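Local coordinates for amino acid adenylation domain-containing protein (Bacillus stratosphericus LAMA 585, PDB 6ULY) that probably selects a keto acid and activates it as an acyl adenylate, as the adenylation domain of a nonribosomal depsipeptide synthetase module, at residues Phe93-Val98 with Ser173-Leu178; Gly354-Glu360 with Gly376-Glu382. All blocks are in the same frame, centred on the assembly; numbering follows the deposited sequence.

Contact 1. Residues Phe93-Val98 with Ser173-Leu178; sequences FVPTLV and SVFFIL
Two neighbouring parallel strands of a mixed sheet, 94-97 and 173-178, meet here and pair Thr96 with Phe176 and Leu97 with Ile177. Their axes run only 17° apart. Pro95 O takes the N-H of Phe176 at a short 2.6 Å. Leu97 N gives a straight bond to Phe176 O (2.9 Å). Leu178 N to Leu97 O is weak at 3.4 Å. At the other end one water donates to both Phe93 O and Val174 O and so joins the strands.

Thr96 and Phe176 share one face of the sheet, Leu97 and Ile177 the other. The methyl CD1 of Leu97 sits over the Phe175 ring, off-centre toward its rim, 4.1 Å from the centroid in a CH-pi contact. With CG between the backbone N and the carbonyl carbon (chi1 65°), the Phe175 ring lies where this methyl can rest on its face. Phe85 of helix 78-91 touches both Pro95 and Phe175. Val94 CG1 presses on Phe176 CD2 at 3.4 Å. This methyl is turned opposite the backbone N (chi1 -171°), which points it at the ring. Thr96 CG2 meets Leu178 CD1 at 3.9 Å, while Thr96 OG1 makes a weak bond to Val71 O. Val98 CG2 and Leu178 CD2 are tight at 3.5 Å.

Strand 70-74, helix 78-91 and strand 94-97 form a beta-alpha-beta crossover. Strand 173-178 extends its parallel sheet and leads into the Ser/Thr/Gly-rich loop typical of AMP-binding enzymes.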
loop_
_atom_site.group_PDB
_atom_site.type_symbol
_atom_site.label_atom_id
_atom_site.label_comp_id
_atom_site.label_asym_id
_atom_site.label_seq_id
_atom_site.Cartn_x
_atom_site.Cartn_y
_atom_site.Cartn_z
ATOM N N PHE A 93 5.993 30.362 -4.073
ATOM C CA PHE A 93 5.254 29.415 -3.264
ATOM C C PHE A 93 5.008 28.155 -4.079
ATOM O O PHE A 93 4.949 28.194 -5.313
ATOM C CB PHE A 93 3.930 30.024 -2.806
ATOM C CG PHE A 93 4.051 31.446 -2.327
ATOM C CD1 PHE A 93 5.115 31.833 -1.530
ATOM C CD2 PHE A 93 3.111 32.400 -2.689
ATOM C CE1 PHE A 93 5.235 33.137 -1.092
ATOM C CE2 PHE A 93 3.225 33.706 -2.254
ATOM C CZ PHE A 93 4.288 34.077 -1.456
ATOM N N VAL A 94 4.875 27.035 -3.377
ATOM C CA VAL A 94 4.726 25.728 -4.012
ATOM C C VAL A 94 3.288 25.245 -3.856
ATOM O O VAL A 94 2.900 24.790 -2.768
ATOM C CB VAL A 94 5.702 24.703 -3.411
ATOM C CG1 VAL A 94 5.687 23.429 -4.223
ATOM C CG2 VAL A 94 7.107 25.270 -3.348
ATOM N N PRO A 95 2.469 25.303 -4.901
ATOM C CA PRO A 95 1.106 24.780 -4.786
ATOM C C PRO A 95 1.100 23.278 -4.587
ATOM O O PRO A 95 1.936 22.552 -5.125
ATOM C CB PRO A 95 0.464 25.151 -6.128
ATOM C CG PRO A 95 1.323 26.216 -6.692
ATOM C CD PRO A 95 2.705 25.905 -6.221
ATOM N N THR A 96 0.122 22.816 -3.821
ATOM C CA THR A 96 -0.159 21.395 -3.658
ATOM C C THR A 96 -1.468 21.109 -4.384
ATOM O O THR A 96 -2.551 21.410 -3.875
ATOM C CB THR A 96 -0.240 21.024 -2.184
ATOM O OG1 THR A 96 0.945 21.480 -1.519
ATOM C CG2 THR A 96 -0.377 19.522 -2.025
ATOM N N LEU A 97 -1.363 20.529 -5.575
ATOM C CA LEU A 97 -2.525 20.271 -6.415
ATOM C C LEU A 97 -3.210 18.998 -5.938
ATOM O O LEU A 97 -2.662 17.899 -6.080
ATOM C CB LEU A 97 -2.104 20.158 -7.877
ATOM C CG LEU A 97 -1.203 21.282 -8.402
ATOM C CD1 LEU A 97 -0.990 21.131 -9.898
ATOM C CD2 LEU A 97 -1.790 22.642 -8.078
ATOM N N VAL A 98 -4.402 19.143 -5.363
ATOM C CA VAL A 98 -5.215 18.004 -4.947
ATOM C C VAL A 98 -6.679 18.411 -5.013
ATOM O O VAL A 98 -7.055 19.511 -4.594
ATOM C CB VAL A 98 -4.829 17.511 -3.534
ATOM C CG1 VAL A 98 -4.963 18.628 -2.516
ATOM C CG2 VAL A 98 -5.681 16.306 -3.137
ATOM N N SER A 173 11.475 23.845 -6.773
ATOM C CA SER A 173 10.198 23.144 -6.814
ATOM C C SER A 173 9.092 24.103 -7.236
ATOM O O SER A 173 8.975 25.208 -6.697
ATOM C CB SER A 173 9.884 22.547 -5.446
ATOM O OG SER A 173 10.825 21.548 -5.103
ATOM N N VAL A 174 8.275 23.683 -8.198
ATOM C CA VAL A 174 7.226 24.535 -8.743
ATOM C C VAL A 174 5.851 24.159 -8.199
ATOM O O VAL A 174 5.016 25.037 -7.981
ATOM C CB VAL A 174 7.249 24.499 -10.288
ATOM C CG1 VAL A 174 6.871 23.117 -10.809
ATOM C CG2 VAL A 174 6.332 25.584 -10.863
ATOM N N PHE A 175 5.593 22.870 -7.972
ATOM C CA PHE A 175 4.376 22.470 -7.274
ATOM C C PHE A 175 4.493 21.025 -6.808
ATOM O O PHE A 175 5.300 20.245 -7.319
ATOM C CB PHE A 175 3.122 22.642 -8.151
ATOM C CG PHE A 175 3.087 21.755 -9.369
ATOM C CD1 PHE A 175 2.677 20.434 -9.278
ATOM C CD2 PHE A 175 3.430 22.254 -10.611
ATOM C CE1 PHE A 175 2.640 19.623 -10.399
ATOM C CE2 PHE A 175 3.396 21.450 -11.734
ATOM C CZ PHE A 175 2.995 20.131 -11.627
ATOM N N PHE A 176 3.675 20.695 -5.812
ATOM C CA PHE A 176 3.393 19.324 -5.427
ATOM C C PHE A 176 2.117 18.849 -6.113
ATOM O O PHE A 176 1.234 19.643 -6.442
ATOM C CB PHE A 176 3.212 19.205 -3.912
ATOM C CG PHE A 176 4.433 19.556 -3.119
ATOM C CD1 PHE A 176 5.502 18.681 -3.047
ATOM C CD2 PHE A 176 4.500 20.748 -2.421
ATOM C CE1 PHE A 176 6.624 18.995 -2.306
ATOM C CE2 PHE A 176 5.616 21.070 -1.680
ATOM C CZ PHE A 176 6.684 20.188 -1.620
ATOM N N ILE A 177 2.015 17.539 -6.312
ATOM C CA ILE A 177 0.784 16.940 -6.814
ATOM C C ILE A 177 0.641 15.558 -6.196
ATOM O O ILE A 177 1.615 14.807 -6.078
ATOM C CB ILE A 177 0.747 16.886 -8.358
ATOM C CG1 ILE A 177 -0.580 16.282 -8.834
ATOM C CG2 ILE A 177 1.916 16.099 -8.909
ATOM C CD1 ILE A 177 -0.936 16.630 -10.276
ATOM N N LEU A 178 -0.581 15.235 -5.792
ATOM C CA LEU A 178 -0.857 14.003 -5.074
ATOM C C LEU A 178 -1.260 12.898 -6.039
ATOM O O LEU A 178 -1.954 13.142 -7.029
ATOM C CB LEU A 178 -1.956 14.236 -4.039
ATOM C CG LEU A 178 -1.474 14.627 -2.638
ATOM C CD1 LEU A 178 -0.336 15.634 -2.659
ATOM C CD2 LEU A 178 -2.643 15.183 -1.838
HETATM O O HOH W 1 5.531 27.694 -7.796
HETATM O O HOH W 2 -3.958 15.454 -7.184
#

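Contact 2. Residues Gly354-Glu360 with Gly376-Glu382; sequences GVLTFEE and GTVSFTE
The rings of Phe358 and Phe380 meet at their edges. CD2 of each lies near the plane of the other ring, 4.1 Å from its counterpart, and the side chains cross at about a right angle. The partner strand puts no atom squarely over a face of either ring. Outside the pair, Phe445 meets the Phe358 ring nearly perpendicularly, and Thr452 and Thr454 touch Phe380. The carboxylate of Glu382 is held by a salt bridge from OE2 to Arg450. With CG set opposite the carbonyl carbon (chi1 -68°), Glu382 lays CG against Leu356 CD1 at 3.5 Å. Glu360 likewise uses its aliphatic part: CG touches Val378 CG1 at 3.6 Å and passes over the carbonyl of Gly376. Glu359 OE2 forms a salt bridge with Arg373.

The backbones run antiparallel. Leu356 with Phe380 and Phe358 with Val378 are hydrogen-bonded pairs, each with two N-H...O bonds. Phe380 N to Leu356 O is 2.7 Å. Glu360 N to Gly376 O (2.8 Å) closes one end. At the other end Glu382 N binds Gly354 O, and a water donates to Gly354 O and Glu382 O.

On the opposite face Thr357 OG1 and Ser379 OG are hydrogen-bonded. Either could donate, but the modelled 2.4 Å is doubtfully short. Thr381 on this face bonds through OG1 to Val305 O, and it touches Pro307 together with Val355.

The face of Leu356 and Phe380 lies against strands 438-447 and 450-456. The two strands are consecutive in the chain and form a twisted beta hairpin with a long connection, packed by that one face on the neighbouring antiparallel sheet.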
loop_
_atom_site.group_PDB
_atom_site.type_symbol
_atom_site.label_atom_id
_atom_site.label_comp_id
_atom_site.label_asym_id
_atom_site.label_seq_id
_atom_site.Cartn_x
_atom_site.Cartn_y
_atom_site.Cartn_z
ATOM N N GLY A 354 -2.652 1.586 -35.764
ATOM C CA GLY A 354 -2.350 1.955 -34.397
ATOM C C GLY A 354 -2.940 1.042 -33.348
ATOM O O GLY A 354 -2.968 1.413 -32.171
ATOM N N VAL A 355 -3.421 -0.136 -33.741
ATOM C CA VAL A 355 -3.967 -1.129 -32.823
ATOM C C VAL A 355 -3.305 -2.463 -33.140
ATOM O O VAL A 355 -3.254 -2.872 -34.305
ATOM C CB VAL A 355 -5.500 -1.239 -32.941
ATOM C CG1 VAL A 355 -6.036 -2.301 -31.988
ATOM C CG2 VAL A 355 -6.153 0.109 -32.670
ATOM N N LEU A 356 -2.795 -3.134 -32.110
ATOM C CA LEU A 356 -2.069 -4.389 -32.263
ATOM C C LEU A 356 -2.879 -5.524 -31.658
ATOM O O LEU A 356 -3.383 -5.404 -30.537
ATOM C CB LEU A 356 -0.697 -4.314 -31.591
ATOM C CG LEU A 356 0.267 -3.271 -32.156
ATOM C CD1 LEU A 356 1.468 -3.102 -31.240
ATOM C CD2 LEU A 356 0.711 -3.662 -33.556
ATOM N N THR A 357 -2.987 -6.625 -32.394
ATOM C CA THR A 357 -3.703 -7.807 -31.940
ATOM C C THR A 357 -2.761 -8.999 -31.949
ATOM O O THR A 357 -2.002 -9.195 -32.903
ATOM C CB THR A 357 -4.928 -8.088 -32.822
ATOM O OG1 THR A 357 -5.938 -7.108 -32.563
ATOM C CG2 THR A 357 -5.492 -9.473 -32.544
ATOM N N PHE A 358 -2.810 -9.787 -30.877
ATOM C CA PHE A 358 -1.907 -10.915 -30.703
ATOM C C PHE A 358 -2.681 -12.118 -30.186
ATOM O O PHE A 358 -3.796 -11.996 -29.671
ATOM C CB PHE A 358 -0.773 -10.597 -29.719
ATOM C CG PHE A 358 0.028 -9.381 -30.078
ATOM C CD1 PHE A 358 1.014 -9.445 -31.047
ATOM C CD2 PHE A 358 -0.194 -8.175 -29.432
ATOM C CE1 PHE A 358 1.762 -8.328 -31.371
ATOM C CE2 PHE A 358 0.551 -7.056 -29.750
ATOM C CZ PHE A 358 1.529 -7.134 -30.722
ATOM N N GLU A 359 -2.061 -13.286 -30.317
ATOM C CA GLU A 359 -2.625 -14.497 -29.743
ATOM C C GLU A 359 -2.543 -14.432 -28.222
ATOM O O GLU A 359 -1.543 -13.978 -27.659
ATOM C CB GLU A 359 -1.876 -15.726 -30.260
ATOM C CG GLU A 359 -2.738 -16.970 -30.408
ATOM C CD GLU A 359 -3.634 -16.921 -31.634
ATOM O OE1 GLU A 359 -3.354 -16.114 -32.546
ATOM O OE2 GLU A 359 -4.617 -17.689 -31.687
ATOM N N GLU A 360 -3.614 -14.870 -27.554
ATOM C CA GLU A 360 -3.595 -14.924 -26.095
ATOM C C GLU A 360 -2.528 -15.884 -25.584
ATOM O O GLU A 360 -2.004 -15.701 -24.479
ATOM C CB GLU A 360 -4.969 -15.336 -25.561
ATOM C CG GLU A 360 -5.966 -14.192 -25.457
ATOM C CD GLU A 360 -7.297 -14.617 -24.861
ATOM O OE1 GLU A 360 -7.951 -13.776 -24.207
ATOM O OE2 GLU A 360 -7.689 -15.790 -25.043
ATOM N N GLY A 376 -9.549 -15.869 -27.904
ATOM C CA GLY A 376 -8.168 -16.251 -28.104
ATOM C C GLY A 376 -7.251 -15.158 -28.605
ATOM O O GLY A 376 -6.053 -15.415 -28.786
ATOM N N THR A 377 -7.764 -13.951 -28.843
ATOM C CA THR A 377 -6.946 -12.829 -29.279
ATOM C C THR A 377 -7.207 -11.629 -28.380
ATOM O O THR A 377 -8.306 -11.459 -27.844
ATOM C CB THR A 377 -7.229 -12.440 -30.739
ATOM O OG1 THR A 377 -8.589 -12.004 -30.864
ATOM C CG2 THR A 377 -6.985 -13.616 -31.668
ATOM N N VAL A 378 -6.179 -10.798 -28.222
ATOM C CA VAL A 378 -6.264 -9.556 -27.466
ATOM C C VAL A 378 -5.815 -8.420 -28.369
ATOM O O VAL A 378 -4.868 -8.572 -29.148
ATOM C CB VAL A 378 -5.406 -9.596 -26.185
ATOM C CG1 VAL A 378 -5.940 -10.643 -25.224
ATOM C CG2 VAL A 378 -3.946 -9.878 -26.528
ATOM N N SER A 379 -6.496 -7.282 -28.261
ATOM C CA SER A 379 -6.185 -6.094 -29.042
ATOM C C SER A 379 -5.765 -4.976 -28.101
ATOM O O SER A 379 -6.485 -4.652 -27.150
ATOM C CB SER A 379 -7.388 -5.654 -29.882
ATOM O OG SER A 379 -7.640 -6.575 -30.929
ATOM N N PHE A 380 -4.603 -4.389 -28.371
ATOM C CA PHE A 380 -4.079 -3.283 -27.589
ATOM C C PHE A 380 -3.956 -2.043 -28.463
ATOM O O PHE A 380 -3.683 -2.131 -29.663
ATOM C CB PHE A 380 -2.709 -3.620 -26.991
ATOM C CG PHE A 380 -2.716 -4.824 -26.094
ATOM C CD1 PHE A 380 -3.281 -4.760 -24.832
ATOM C CD2 PHE A 380 -2.141 -6.013 -26.506
ATOM C CE1 PHE A 380 -3.281 -5.868 -23.998
ATOM C CE2 PHE A 380 -2.136 -7.119 -25.677
ATOM C CZ PHE A 380 -2.711 -7.044 -24.423
ATOM N N THR A 381 -4.156 -0.886 -27.844
ATOM C CA THR A 381 -3.992 0.392 -28.519
ATOM C C THR A 381 -2.559 0.873 -28.333
ATOM O O THR A 381 -2.110 1.077 -27.200
ATOM C CB THR A 381 -4.974 1.426 -27.973
ATOM O OG1 THR A 381 -6.314 0.939 -28.120
ATOM C CG2 THR A 381 -4.814 2.752 -28.713
ATOM N N GLU A 382 -1.844 1.051 -29.443
ATOM C CA GLU A 382 -0.505 1.619 -29.374
ATOM C C GLU A 382 -0.568 3.029 -28.803
ATOM O O GLU A 382 -1.475 3.806 -29.117
ATOM C CB GLU A 382 0.139 1.644 -30.761
ATOM C CG GLU A 382 0.460 0.271 -31.329
ATOM C CD GLU A 382 1.225 0.343 -32.641
ATOM O OE1 GLU A 382 0.584 0.468 -33.707
ATOM O OE2 GLU A 382 2.472 0.287 -32.604
HETATM O O HOH W 3 -2.615 3.992 -31.498
#

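How the contacts relate
Contact 1 and contact 2 lie on opposite sides of the chain's centre, with their own centres about 38 Å apart. They share no strand and do not touch. Contact 1 is largely buried. It joins two inner strands of a large sheet, 75 residues apart in sequence, through parallel bonding and almost wholly apolar side chains. Contact 2 is partly buried and more local: two antiparallel strands joined by a loop. Its bonding is more regular, and its chemistry is mixed, with glutamates anchored by arginines at both ends and hydroxyls on one face. The side chains of Ile177 and Thr381 lie about 7 and 8 Å from the bound keto acyl adenylate.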